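Local coordinates for protein uncharacterized oxidoreductase yvaA (Bacillus subtilis subsp. subtilis, PDB 3GDO) that catalyses the reversible NADPH-dependent reduction of scyllo-inosose to scyllo-inositol and cannot use NADH in place of NADPH, at residues S152-R157 and S230-N235; T172-D177 and D211-T216; T197-A202 and E338-K343; G236-I241 and Y251-Q256. All blocks are in the same frame, centred on the assembly; numbering follows the deposited sequence. Where two conformers were deposited one is given.

Contact 1 (S152-R157 and S230-N235)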
loop_
_atom_site.group_PDB
_atom_site.type_symbol
_atom_site.label_atom_id
_atom_site.label_comp_id
_atom_site.label_asym_id
_atom_site.label_seq_id
_atom_site.Cartn_x
_atom_site.Cartn_y
_atom_site.Cartn_z
ATOM N N SER B 152 3.254 -6.623 -0.669
ATOM C CA SER B 152 4.556 -5.912 -0.621
ATOM C C SER B 152 5.735 -6.819 -0.481
ATOM O O SER B 152 5.657 -7.887 0.130
ATOM C CB SER B 152 4.596 -4.805 0.433
ATOM O OG SER B 152 4.760 -5.319 1.717
ATOM N N TYR B 153 6.853 -6.421 -1.058
ATOM C CA TYR B 153 8.012 -7.317 -1.114
ATOM C C TYR B 153 9.253 -6.461 -0.955
ATOM O O TYR B 153 9.859 -6.032 -1.931
ATOM C CB TYR B 153 8.041 -8.009 -2.475
ATOM C CG TYR B 153 8.883 -9.272 -2.575
ATOM C CD1 TYR B 153 8.653 -10.189 -3.622
ATOM C CD2 TYR B 153 9.877 -9.582 -1.630
ATOM C CE1 TYR B 153 9.411 -11.336 -3.730
ATOM C CE2 TYR B 153 10.624 -10.750 -1.719
ATOM C CZ TYR B 153 10.394 -11.609 -2.791
ATOM O OH TYR B 153 11.128 -12.744 -2.940
ATOM N N ASN B 154 9.616 -6.211 0.294
ATOM C CA ASN B 154 10.558 -5.167 0.613
ATOM C C ASN B 154 11.848 -5.793 1.051
ATOM O O ASN B 154 11.873 -6.951 1.430
ATOM C CB ASN B 154 10.031 -4.326 1.770
ATOM C CG ASN B 154 8.823 -3.534 1.425
ATOM O OD1 ASN B 154 8.782 -2.787 0.435
ATOM N ND2 ASN B 154 7.832 -3.630 2.273
ATOM N N ARG B 155 12.922 -5.021 1.081
ATOM C CA ARG B 155 14.116 -5.497 1.762
ATOM C C ARG B 155 14.814 -4.271 2.394
ATOM O O ARG B 155 14.489 -3.126 2.062
ATOM C CB ARG B 155 15.032 -6.215 0.768
ATOM C CG ARG B 155 15.636 -5.263 -0.256
ATOM C CD ARG B 155 16.198 -5.948 -1.524
ATOM N NE ARG B 155 16.525 -4.890 -2.476
ATOM C CZ ARG B 155 17.560 -4.898 -3.318
ATOM N NH1 ARG B 155 17.761 -3.855 -4.115
ATOM N NH2 ARG B 155 18.376 -5.947 -3.381
ATOM N N TYR B 156 15.773 -4.522 3.278
ATOM C CA TYR B 156 16.644 -3.456 3.798
ATOM C C TYR B 156 18.060 -3.683 3.278
ATOM O O TYR B 156 18.797 -4.466 3.815
ATOM C CB TYR B 156 16.648 -3.404 5.337
ATOM C CG TYR B 156 17.409 -2.192 5.881
ATOM C CD1 TYR B 156 16.904 -0.888 5.708
ATOM C CD2 TYR B 156 18.637 -2.344 6.525
ATOM C CE1 TYR B 156 17.585 0.208 6.176
ATOM C CE2 TYR B 156 19.328 -1.224 7.012
ATOM C CZ TYR B 156 18.787 0.032 6.838
ATOM O OH TYR B 156 19.447 1.134 7.305
ATOM N N ARG B 157 18.412 -2.985 2.209
ATOM C CA ARG B 157 19.733 -3.109 1.611
ATOM C C ARG B 157 20.126 -1.711 1.146
ATOM O O ARG B 157 20.129 -1.406 -0.028
ATOM C CB ARG B 157 19.728 -4.150 0.477
ATOM C CG ARG B 157 19.877 -5.605 0.966
ATOM C CD ARG B 157 19.461 -6.602 -0.102
ATOM N NE ARG B 157 19.725 -7.998 0.263
ATOM C CZ ARG B 157 18.884 -8.767 0.943
ATOM N NH1 ARG B 157 17.735 -8.277 1.355
ATOM N NH2 ARG B 157 19.195 -10.029 1.218
ATOM N N SER B 230 13.741 -0.998 -1.261
ATOM C CA SER B 230 15.010 -1.525 -0.798
ATOM C C SER B 230 15.606 -0.780 0.417
ATOM O O SER B 230 16.738 -1.066 0.815
ATOM C CB SER B 230 16.021 -1.547 -1.957
ATOM O OG SER B 230 15.619 -2.387 -3.005
ATOM N N ILE B 231 14.862 0.168 0.988
ATOM C CA ILE B 231 15.296 0.897 2.189
ATOM C C ILE B 231 14.159 0.794 3.162
ATOM O O ILE B 231 13.532 1.777 3.488
ATOM C CB ILE B 231 15.617 2.409 1.918
ATOM C CG1 ILE B 231 16.298 2.576 0.540
ATOM C CG2 ILE B 231 16.505 2.982 3.060
ATOM C CD1 ILE B 231 16.557 4.004 0.118
ATOM N N VAL B 232 13.895 -0.428 3.615
ATOM C CA VAL B 232 12.726 -0.694 4.404
ATOM C C VAL B 232 13.142 -1.474 5.646
ATOM O O VAL B 232 13.217 -2.698 5.604
ATOM C CB VAL B 232 11.604 -1.486 3.617
ATOM C CG1 VAL B 232 10.425 -1.821 4.559
ATOM C CG2 VAL B 232 11.073 -0.718 2.445
ATOM N N PRO B 233 13.422 -0.756 6.760
ATOM C CA PRO B 233 13.906 -1.464 7.967
ATOM C C PRO B 233 12.909 -2.512 8.454
ATOM O O PRO B 233 13.298 -3.593 8.824
ATOM C CB PRO B 233 14.073 -0.317 8.988
ATOM C CG PRO B 233 14.598 0.786 8.141
ATOM C CD PRO B 233 13.684 0.697 6.853
ATOM N N ALA B 234 11.620 -2.212 8.460
ATOM C CA ALA B 234 10.665 -3.252 8.866
ATOM C C ALA B 234 9.517 -3.306 7.908
ATOM O O ALA B 234 9.041 -2.254 7.461
ATOM C CB ALA B 234 10.165 -3.035 10.284
ATOM N N ASN B 235 9.128 -4.538 7.565
ATOM C CA ASN B 235 8.091 -4.806 6.581
ATOM C C ASN B 235 6.718 -4.693 7.211
ATOM O O ASN B 235 6.492 -5.101 8.358
ATOM C CB ASN B 235 8.249 -6.220 5.964
ATOM C CG ASN B 235 9.631 -6.450 5.317
ATOM O OD1 ASN B 235 10.125 -5.607 4.584
ATOM N ND2 ASN B 235 10.272 -7.595 5.626
#
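The guanidinium of Arg155 turns its edge to Ser230, whose OG lies almost exactly in the guanidinium plane and is gripped side-on by two nitrogens, NE at 2.7 Å and NH1 at 2.8 Å from that one oxygen. CB of Arg157 lies above one face of the group, toward its rim. The ring of Tyr156 has the backbone N of Val232 at its edge, near the ring plane, while Pro233 packs obliquely against the same side chain, with Tyr156 CE1 3.6 Å from Pro233 CG. Arg155 CB points away from the other segment, but CG, between the backbone N and carbonyl carbon, starts an extended chain that passes Ser230 CA. The serine hydroxyl also bonds to the backbone O of Asp211, just ahead of strand 212-219.

Both segments run out as loops from the ends of adjacent parallel strands, 146-152 and 222-228, of the mixed sheet in the C-terminal domain of this Gfo/Idh/MocA enzyme. Their backbones meet in a single bridge, Tyr156 and Ile231 a non-hydrogen-bonded antiparallel pair: Val232 N donates to Arg155 O at 3.2 Å and Arg157 N to Ser230 O at 2.9 Å, the latter nearly straight at 170°. Asn154 CG stands anti to its carbonyl carbon (chi1 -67°), where the amide crosses the Val232 methyls, OD1 lying 3.7 Å from CG2; OD1 itself accepts from Gly229 N. Asn235 slides past Asn154 in the opposite direction, the two amide planes 24° apart. The hydroxyl of Tyr156 bonds to the backbone O of Lys244 of the second subunit.

Contact 2 (T172-D177 and D211-T216)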
loop_
_atom_site.group_PDB
_atom_site.type_symbol
_atom_site.label_atom_id
_atom_site.label_comp_id
_atom_site.label_asym_id
_atom_site.label_seq_id
_atom_site.Cartn_x
_atom_site.Cartn_y
_atom_site.Cartn_z
ATOM N N THR B 172 17.719 -6.543 -15.165
ATOM C CA THR B 172 18.313 -6.291 -13.821
ATOM C C THR B 172 17.310 -5.585 -12.883
ATOM O O THR B 172 16.293 -5.067 -13.330
ATOM C CB THR B 172 19.540 -5.378 -13.920
ATOM O OG1 THR B 172 19.151 -4.178 -14.603
ATOM C CG2 THR B 172 20.704 -6.058 -14.689
ATOM N N GLY B 173 17.608 -5.539 -11.597
ATOM C CA GLY B 173 16.826 -4.690 -10.677
ATOM C C GLY B 173 15.726 -5.489 -10.002
ATOM O O GLY B 173 15.484 -6.661 -10.351
ATOM N N THR B 174 15.015 -4.855 -9.070
ATOM C CA THR B 174 14.148 -5.632 -8.193
ATOM C C THR B 174 12.762 -5.943 -8.794
ATOM O O THR B 174 12.092 -6.846 -8.302
ATOM C CB THR B 174 13.911 -4.909 -6.866
ATOM O OG1 THR B 174 13.471 -3.589 -7.182
ATOM C CG2 THR B 174 15.207 -4.903 -5.954
ATOM N N LEU B 175 12.313 -5.199 -9.793
ATOM C CA LEU B 175 11.035 -5.514 -10.440
ATOM C C LEU B 175 11.132 -6.848 -11.224
ATOM O O LEU B 175 10.264 -7.728 -11.111
ATOM C CB LEU B 175 10.574 -4.349 -11.353
ATOM C CG LEU B 175 9.326 -4.574 -12.206
ATOM C CD1 LEU B 175 8.070 -4.885 -11.343
ATOM C CD2 LEU B 175 9.084 -3.398 -13.186
ATOM N N TYR B 176 12.208 -7.017 -11.997
ATOM C CA TYR B 176 12.484 -8.329 -12.603
ATOM C C TYR B 176 12.745 -9.408 -11.560
ATOM O O TYR B 176 12.191 -10.503 -11.634
ATOM C CB TYR B 176 13.698 -8.269 -13.517
ATOM C CG TYR B 176 13.385 -7.704 -14.886
ATOM C CD1 TYR B 176 13.718 -6.386 -15.210
ATOM C CD2 TYR B 176 12.772 -8.496 -15.839
ATOM C CE1 TYR B 176 13.451 -5.879 -16.497
ATOM C CE2 TYR B 176 12.483 -8.003 -17.123
ATOM C CZ TYR B 176 12.822 -6.707 -17.441
ATOM O OH TYR B 176 12.520 -6.240 -18.713
ATOM N N ASP B 177 13.572 -9.104 -10.581
ATOM C CA ASP B 177 14.006 -10.146 -9.674
ATOM C C ASP B 177 12.945 -10.539 -8.621
ATOM O O ASP B 177 12.732 -11.721 -8.360
ATOM C CB ASP B 177 15.286 -9.733 -8.985
ATOM C CG ASP B 177 15.837 -10.827 -8.126
ATOM O OD1 ASP B 177 15.614 -12.024 -8.439
ATOM O OD2 ASP B 177 16.500 -10.521 -7.133
ATOM N N ASP B 211 15.376 -0.328 -7.818
ATOM C CA ASP B 211 15.343 -0.863 -6.435
ATOM C C ASP B 211 14.018 -0.537 -5.698
ATOM O O ASP B 211 13.808 -0.894 -4.511
ATOM C CB ASP B 211 16.597 -0.401 -5.641
ATOM C CG ASP B 211 16.608 1.110 -5.349
ATOM O OD1 ASP B 211 15.527 1.754 -5.317
ATOM O OD2 ASP B 211 17.724 1.662 -5.126
ATOM N N TYR B 212 13.120 0.088 -6.444
ATOM C CA TYR B 212 11.802 0.449 -5.979
ATOM C C TYR B 212 10.778 0.283 -7.102
ATOM O O TYR B 212 10.983 0.750 -8.237
ATOM C CB TYR B 212 11.823 1.912 -5.483
ATOM C CG TYR B 212 10.478 2.440 -5.077
ATOM C CD1 TYR B 212 10.114 2.526 -3.728
ATOM C CD2 TYR B 212 9.547 2.833 -6.042
ATOM C CE1 TYR B 212 8.847 3.007 -3.348
ATOM C CE2 TYR B 212 8.295 3.272 -5.704
ATOM C CZ TYR B 212 7.940 3.349 -4.346
ATOM O OH TYR B 212 6.716 3.846 -4.029
ATOM N N PHE B 213 9.652 -0.344 -6.781
ATOM C CA PHE B 213 8.539 -0.391 -7.722
ATOM C C PHE B 213 7.226 -0.349 -6.971
ATOM O O PHE B 213 7.071 -0.924 -5.857
ATOM C CB PHE B 213 8.614 -1.652 -8.635
ATOM C CG PHE B 213 8.495 -2.947 -7.880
ATOM C CD1 PHE B 213 7.234 -3.465 -7.539
ATOM C CD2 PHE B 213 9.621 -3.636 -7.478
ATOM C CE1 PHE B 213 7.127 -4.637 -6.805
ATOM C CE2 PHE B 213 9.521 -4.787 -6.730
ATOM C CZ PHE B 213 8.265 -5.309 -6.417
ATOM N N HIS B 214 6.278 0.304 -7.606
ATOM C CA HIS B 214 4.911 0.333 -7.144
ATOM C C HIS B 214 3.993 0.151 -8.374
ATOM O O HIS B 214 3.936 1.019 -9.245
ATOM C CB HIS B 214 4.623 1.695 -6.486
ATOM C CG HIS B 214 3.346 1.694 -5.731
ATOM N ND1 HIS B 214 2.111 1.795 -6.354
ATOM C CD2 HIS B 214 3.097 1.484 -4.411
ATOM C CE1 HIS B 214 1.161 1.704 -5.434
ATOM N NE2 HIS B 214 1.731 1.501 -4.252
ATOM N N LEU B 215 3.304 -0.968 -8.471
ATOM C CA LEU B 215 2.459 -1.213 -9.642
ATOM C C LEU B 215 0.998 -1.323 -9.249
ATOM O O LEU B 215 0.673 -1.946 -8.237
ATOM C CB LEU B 215 2.858 -2.546 -10.313
ATOM C CG LEU B 215 3.959 -2.632 -11.365
ATOM C CD1 LEU B 215 5.311 -2.149 -10.812
ATOM C CD2 LEU B 215 4.060 -4.095 -11.799
ATOM N N THR B 216 0.129 -0.735 -10.056
ATOM C CA THR B 216 -1.301 -0.971 -9.932
ATOM C C THR B 216 -1.783 -1.740 -11.172
ATOM O O THR B 216 -1.639 -1.240 -12.322
ATOM C CB THR B 216 -2.103 0.362 -9.814
ATOM O OG1 THR B 216 -1.661 1.097 -8.655
ATOM C CG2 THR B 216 -3.616 0.091 -9.731
HETATM O O HOH W 1 12.009 -3.358 -4.901
#
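Asp211 meets Thr174 through its backbone: Thr174 OG1 comes to 3.4 Å from Asp211 CA, while the aspartate CB points away from the helix, and the carboxylate accepts from Gln203 N and forms a salt bridge with Arg204. The threonine hydroxyl lies between its own backbone N and carbonyl carbon (chi1 52°), which sets it over the Asp211 backbone, and is 2.7 Å from a water that also donates weakly to Asp211 O. Asp211 and Tyr212 together form a classic beta bulge opposite Met201 of the adjoining strand, after which the chain runs on as regular strand.

Phe213 is the first residue of the segment to point at the helix. CD1 of Leu175 sits over one face of its ring, 4.3 Å from the centroid and 22° off the normal, a CH-pi contact displaced toward the rim. Thr174 OG1 lies at the ring's edge, in plane, and Thr174 O approaches CE2 obliquely at 3.6 Å. Here the first turn of helix 174-190, with Gly173 at the N-cap position, lies against one face of the mixed beta-sheet in the alpha/beta C-terminal domain. The opposite face of strand 212-219 carries Tyr212 and His214, and the His214 ring meets His214 of the second subunit.

Two residues further on, Leu215 again faces the helix. Its side chain lies obliquely to that of Leu175, with Leu215 CD1 3.9 Å from Leu175 CD1, and Ile333 and Ala336 of helix 323-342 touch Leu175 and Leu215 respectively.

Contact 3 (T197-A202 and E338-K343)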
loop_
_atom_site.group_PDB
_atom_site.type_symbol
_atom_site.label_atom_id
_atom_site.label_comp_id
_atom_site.label_asym_id
_atom_site.label_seq_id
_atom_site.Cartn_x
_atom_site.Cartn_y
_atom_site.Cartn_z
ATOM N N THR B 197 -0.521 0.763 -14.076
ATOM C CA THR B 197 -0.009 2.106 -13.771
ATOM C C THR B 197 1.177 1.894 -12.811
ATOM O O THR B 197 1.062 1.151 -11.820
ATOM C CB THR B 197 -1.119 2.997 -13.191
ATOM O OG1 THR B 197 -2.247 3.023 -14.085
ATOM C CG2 THR B 197 -0.625 4.469 -12.940
ATOM N N ALA B 198 2.326 2.503 -13.076
ATOM C CA ALA B 198 3.490 2.120 -12.262
ATOM C C ALA B 198 4.489 3.241 -12.075
ATOM O O ALA B 198 4.618 4.127 -12.920
ATOM C CB ALA B 198 4.183 0.890 -12.885
ATOM N N ASN B 199 5.223 3.154 -10.964
ATOM C CA ASN B 199 6.414 3.944 -10.751
ATOM C C ASN B 199 7.549 2.957 -10.486
ATOM O O ASN B 199 7.464 2.081 -9.601
ATOM C CB ASN B 199 6.209 4.940 -9.596
ATOM C CG ASN B 199 7.417 5.857 -9.380
ATOM O OD1 ASN B 199 8.056 6.307 -10.347
ATOM N ND2 ASN B 199 7.752 6.121 -8.107
ATOM N N VAL B 200 8.610 3.066 -11.273
ATOM C CA VAL B 200 9.717 2.128 -11.160
ATOM C C VAL B 200 10.978 3.016 -11.118
ATOM O O VAL B 200 11.193 3.836 -12.022
ATOM C CB VAL B 200 9.681 1.091 -12.345
ATOM C CG1 VAL B 200 10.828 0.141 -12.315
ATOM C CG2 VAL B 200 8.354 0.276 -12.327
ATOM N N MET B 201 11.755 2.895 -10.046
ATOM C CA MET B 201 12.869 3.803 -9.807
ATOM C C MET B 201 13.965 3.179 -8.968
ATOM O O MET B 201 13.855 2.045 -8.446
ATOM C CB MET B 201 12.410 5.153 -9.171
ATOM C CG MET B 201 11.999 5.119 -7.642
ATOM S SD MET B 201 11.508 6.708 -6.824
ATOM C CE MET B 201 10.503 7.477 -7.986
ATOM N N ALA B 202 15.031 3.969 -8.863
ATOM C CA ALA B 202 16.164 3.755 -7.971
ATOM C C ALA B 202 16.095 4.820 -6.862
ATOM O O ALA B 202 16.373 5.992 -7.090
ATOM C CB ALA B 202 17.444 3.877 -8.756
ATOM N N GLU B 338 7.129 1.093 -18.986
ATOM C CA GLU B 338 6.585 2.049 -19.938
ATOM C C GLU B 338 5.642 3.057 -19.241
ATOM O O GLU B 338 5.718 4.285 -19.486
ATOM C CB GLU B 338 5.886 1.279 -21.077
ATOM C CG GLU B 338 5.424 2.113 -22.250
ATOM C CD GLU B 338 6.576 2.661 -23.084
ATOM O OE1 GLU B 338 7.729 2.172 -22.937
ATOM O OE2 GLU B 338 6.322 3.574 -23.904
ATOM N N SER B 339 4.809 2.558 -18.322
ATOM C CA SER B 339 3.962 3.440 -17.505
ATOM C C SER B 339 4.810 4.468 -16.754
ATOM O O SER B 339 4.541 5.676 -16.788
ATOM C CB SER B 339 3.102 2.623 -16.532
ATOM O OG SER B 339 2.433 3.502 -15.609
ATOM N N SER B 340 5.883 3.974 -16.130
ATOM C CA SER B 340 6.790 4.792 -15.341
ATOM C C SER B 340 7.501 5.818 -16.206
ATOM O O SER B 340 7.547 6.999 -15.886
ATOM C CB SER B 340 7.821 3.896 -14.646
ATOM O OG SER B 340 8.471 4.628 -13.646
ATOM N N LYS B 341 8.022 5.359 -17.330
ATOM C CA LYS B 341 8.694 6.258 -18.273
ATOM C C LYS B 341 7.784 7.302 -18.899
ATOM O O LYS B 341 8.137 8.481 -18.956
ATOM C CB LYS B 341 9.412 5.424 -19.352
ATOM C CG LYS B 341 10.499 6.197 -20.167
ATOM C CD LYS B 341 11.507 5.168 -20.793
ATOM C CE LYS B 341 12.670 5.844 -21.532
ATOM N NZ LYS B 341 12.154 6.806 -22.550
ATOM N N GLU B 342 6.594 6.904 -19.334
ATOM C CA GLU B 342 5.692 7.874 -19.982
ATOM C C GLU B 342 4.791 8.631 -18.992
ATOM O O GLU B 342 4.010 9.512 -19.395
ATOM C CB GLU B 342 4.819 7.188 -21.040
ATOM C CG GLU B 342 5.589 6.587 -22.226
ATOM C CD GLU B 342 6.573 7.562 -22.885
ATOM O OE1 GLU B 342 6.217 8.732 -23.172
ATOM O OE2 GLU B 342 7.727 7.145 -23.146
ATOM N N LYS B 343 4.861 8.238 -17.711
ATOM C CA LYS B 343 4.043 8.850 -16.689
ATOM C C LYS B 343 2.579 8.767 -16.995
ATOM O O LYS B 343 1.872 9.752 -16.812
ATOM C CB LYS B 343 4.364 10.332 -16.549
ATOM C CG LYS B 343 5.798 10.673 -16.254
ATOM C CD LYS B 343 6.093 10.361 -14.838
ATOM C CE LYS B 343 7.442 10.950 -14.401
ATOM N NZ LYS B 343 7.806 10.241 -13.128
HETATM O O HOH W 2 7.476 7.506 -12.856
#
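Two consecutive serines of helix 338-342 each accept a backbone N-H from the strand: Ala198 N donates to Ser339 OG at 2.7 Å, and Val200 N donates to Ser340 OG at 2.8 Å, the second bond somewhat straighter. This joins the last turns of helix 323-342 to strand 195-201 near the border of the mixed sheet in the alpha/beta C-terminal domain, the short segments running at 80° to each other. Both hydroxyls are anti to their own backbone N (chi1 171° for Ser339), which carries them across to alternate amides of the strand. Ser339 OG has a further partner in the backbone O of Arg344, just beyond the helix.

A water extends the polar network beside Ser340. It donates to Asn199 OD1 and Ser340 O, accepts from Lys343 NZ, and is hydrogen-bonded to Ser340 OG, so the lysine reaches the strand through solvent. Lys343 itself has left the helix with positive phi, and its backbone is hydrogen-bonded to the second subunit.

The axes of the two short segments approach to 6.2 Å. Ala198 CB rests beside Ser339, and the carbonyl O of Ala198 takes a CA-H...O contact from Ser340 CA at 3.3 Å.

Contact 4 (G236-I241 and Y251-Q256)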
loop_
_atom_site.group_PDB
_atom_site.type_symbol
_atom_site.label_atom_id
_atom_site.label_comp_id
_atom_site.label_asym_id
_atom_site.label_seq_id
_atom_site.Cartn_x
_atom_site.Cartn_y
_atom_site.Cartn_z
ATOM N N GLY B 236 5.770 -4.189 6.464
ATOM C CA GLY B 236 4.396 -4.326 6.915
ATOM C C GLY B 236 3.929 -5.701 6.481
ATOM O O GLY B 236 4.739 -6.553 6.155
ATOM N N PRO B 237 2.621 -5.932 6.458
ATOM C CA PRO B 237 2.156 -7.198 5.903
ATOM C C PRO B 237 2.612 -7.435 4.437
ATOM O O PRO B 237 2.721 -6.478 3.620
ATOM C CB PRO B 237 0.654 -7.043 5.901
ATOM C CG PRO B 237 0.335 -5.784 6.635
ATOM C CD PRO B 237 1.535 -5.012 6.829
ATOM N N ARG B 238 2.950 -8.686 4.151
ATOM C CA ARG B 238 3.233 -9.161 2.777
ATOM C C ARG B 238 1.929 -9.116 1.968
ATOM O O ARG B 238 1.901 -8.553 0.867
ATOM C CB ARG B 238 3.825 -10.569 2.781
ATOM C CG ARG B 238 4.086 -11.117 1.350
ATOM C CD ARG B 238 5.031 -12.312 1.355
ATOM N NE ARG B 238 5.181 -12.952 0.027
ATOM C CZ ARG B 238 6.195 -12.750 -0.822
ATOM N NH1 ARG B 238 7.172 -11.864 -0.541
ATOM N NH2 ARG B 238 6.236 -13.440 -1.975
ATOM N N TYR B 239 0.860 -9.671 2.530
ATOM C CA TYR B 239 -0.480 -9.678 1.902
ATOM C C TYR B 239 -1.527 -8.937 2.705
ATOM O O TYR B 239 -1.671 -9.140 3.905
ATOM C CB TYR B 239 -1.022 -11.117 1.664
ATOM C CG TYR B 239 -0.098 -11.952 0.796
ATOM C CD1 TYR B 239 -0.193 -11.894 -0.603
ATOM C CD2 TYR B 239 0.899 -12.726 1.359
ATOM C CE1 TYR B 239 0.664 -12.621 -1.414
ATOM C CE2 TYR B 239 1.775 -13.449 0.551
ATOM C CZ TYR B 239 1.651 -13.379 -0.837
ATOM O OH TYR B 239 2.521 -14.083 -1.653
ATOM N N GLN B 240 -2.300 -8.131 2.003
ATOM C CA GLN B 240 -3.530 -7.586 2.525
ATOM C C GLN B 240 -4.565 -7.769 1.446
ATOM O O GLN B 240 -4.505 -7.128 0.346
ATOM C CB GLN B 240 -3.384 -6.084 2.874
ATOM C CG GLN B 240 -2.291 -5.785 3.909
ATOM C CD GLN B 240 -1.983 -4.285 4.070
ATOM O OE1 GLN B 240 -2.789 -3.520 4.580
ATOM N NE2 GLN B 240 -0.782 -3.883 3.656
ATOM N N ILE B 241 -5.541 -8.619 1.753
ATOM C CA ILE B 241 -6.550 -8.972 0.766
ATOM C C ILE B 241 -7.962 -8.753 1.298
ATOM O O ILE B 241 -8.322 -9.349 2.325
ATOM C CB ILE B 241 -6.412 -10.453 0.337
ATOM C CG1 ILE B 241 -4.968 -10.806 -0.034
ATOM C CG2 ILE B 241 -7.369 -10.747 -0.843
ATOM C CD1 ILE B 241 -4.743 -12.320 -0.271
ATOM N N TYR B 251 1.869 -11.415 7.531
ATOM C CA TYR B 251 3.290 -11.052 7.474
ATOM C C TYR B 251 4.179 -12.270 7.145
ATOM O O TYR B 251 3.778 -13.409 7.320
ATOM C CB TYR B 251 3.770 -10.485 8.815
ATOM C CG TYR B 251 3.158 -9.163 9.266
ATOM C CD1 TYR B 251 3.955 -8.008 9.339
ATOM C CD2 TYR B 251 1.809 -9.075 9.612
ATOM C CE1 TYR B 251 3.439 -6.775 9.748
ATOM C CE2 TYR B 251 1.251 -7.835 10.051
ATOM C CZ TYR B 251 2.092 -6.697 10.113
ATOM O OH TYR B 251 1.608 -5.503 10.540
ATOM N N GLY B 252 5.402 -12.010 6.709
ATOM C CA GLY B 252 6.435 -13.059 6.709
ATOM C C GLY B 252 6.678 -13.526 5.271
ATOM O O GLY B 252 5.991 -13.096 4.320
ATOM N N ILE B 253 7.661 -14.402 5.135
ATOM C CA ILE B 253 8.060 -14.937 3.847
ATOM C C ILE B 253 8.279 -16.449 4.019
ATOM O O ILE B 253 8.611 -16.922 5.120
ATOM C CB ILE B 253 9.324 -14.181 3.361
ATOM C CG1 ILE B 253 9.385 -14.123 1.814
ATOM C CG2 ILE B 253 10.612 -14.677 4.108
ATOM C CD1 ILE B 253 10.782 -13.917 1.248
ATOM N N ASP B 254 8.031 -17.201 2.948
ATOM C CA ASP B 254 8.218 -18.663 2.908
ATOM C C ASP B 254 9.636 -19.054 3.330
ATOM O O ASP B 254 10.600 -18.414 2.911
ATOM C CB ASP B 254 7.861 -19.184 1.503
ATOM C CG ASP B 254 8.068 -20.682 1.350
ATOM O OD1 ASP B 254 7.064 -21.445 1.343
ATOM O OD2 ASP B 254 9.246 -21.069 1.222
ATOM N N GLY B 255 9.748 -20.055 4.211
ATOM C CA GLY B 255 11.038 -20.543 4.715
ATOM C C GLY B 255 11.868 -21.513 3.829
ATOM O O GLY B 255 13.026 -21.785 4.138
ATOM N N GLN B 256 11.330 -22.007 2.709
ATOM C CA GLN B 256 12.082 -23.024 1.906
ATOM C C GLN B 256 13.451 -22.616 1.353
ATOM O O GLN B 256 14.423 -23.369 1.469
ATOM C CB GLN B 256 11.238 -23.588 0.794
ATOM C CG GLN B 256 9.955 -24.254 1.254
ATOM C CD GLN B 256 9.134 -24.620 0.073
ATOM O OE1 GLN B 256 9.351 -25.680 -0.550
ATOM N NE2 GLN B 256 8.228 -23.710 -0.316
HETATM O O HOH W 3 5.823 -8.985 6.240
#
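Tyr251 lays one face of its ring against the Gly236-Pro237 peptide, with Pro237 N 3.5 Å from CE1, toward the rim. The proline and tyrosine side chains lie side by side and point the same way, Pro237 CD being 3.7 Å from Tyr251 CZ. CG of the tyrosine stands anti to its carbonyl carbon (chi1 -65°), beside the backbone N; the tyrosine hydroxyl bonds to that of Tyr251 of the second subunit, and Pro237 packs on its counterpart there.

Arg238 is next: its extended chain passes the carbonyl of Gly252, with CD 3.2 Å from Gly252 O, and ends where Ile253 CG1 lies over one face of the guanidinium, 3.9 Å from NH1. Arg238 also forms a cation-pi contact with Tyr153, while NE makes a weak bond to Tyr239 OH and a long, weak ion pair with Asp130.

No direct hydrogen bond joins the two segments; a water does so, donating to Gly236 O at 2.7 Å and accepting from Gly252 N. The contact lies at the open end of the beta-hairpin of strands 239-243 and 246-250, leading into the one and out of the other; a classic beta bulge, Arg238 and Tyr239 opposite Lys250, marks where the pairing begins.

Overall arrangement
All four contacts belong to the C-terminal alpha/beta domain, and all touch the second subunit. Contacts 1 and 2 have centres 12 Å apart and meet directly, Arg155 NH1 lying 3.3 Å from Thr174 CG2. Contact 1 also adjoins contact 4, where Ser152 N is 2.8 Å from Arg238 O just ahead of the pairing of strands 146-152 and 239-243. Contacts 2 and 3 share neighbouring strands of the mixed sheet, with Thr216 N 2.7 Å from Thr197 O. Contacts 3 and 4 lie farthest apart, about 25 Å between centres. Asp177 forms a salt bridge with Lys96 of the Rossmann-fold domain, in the Glu-Lys-Pro motif typical of the family, so contact 2 probably lies near the active site.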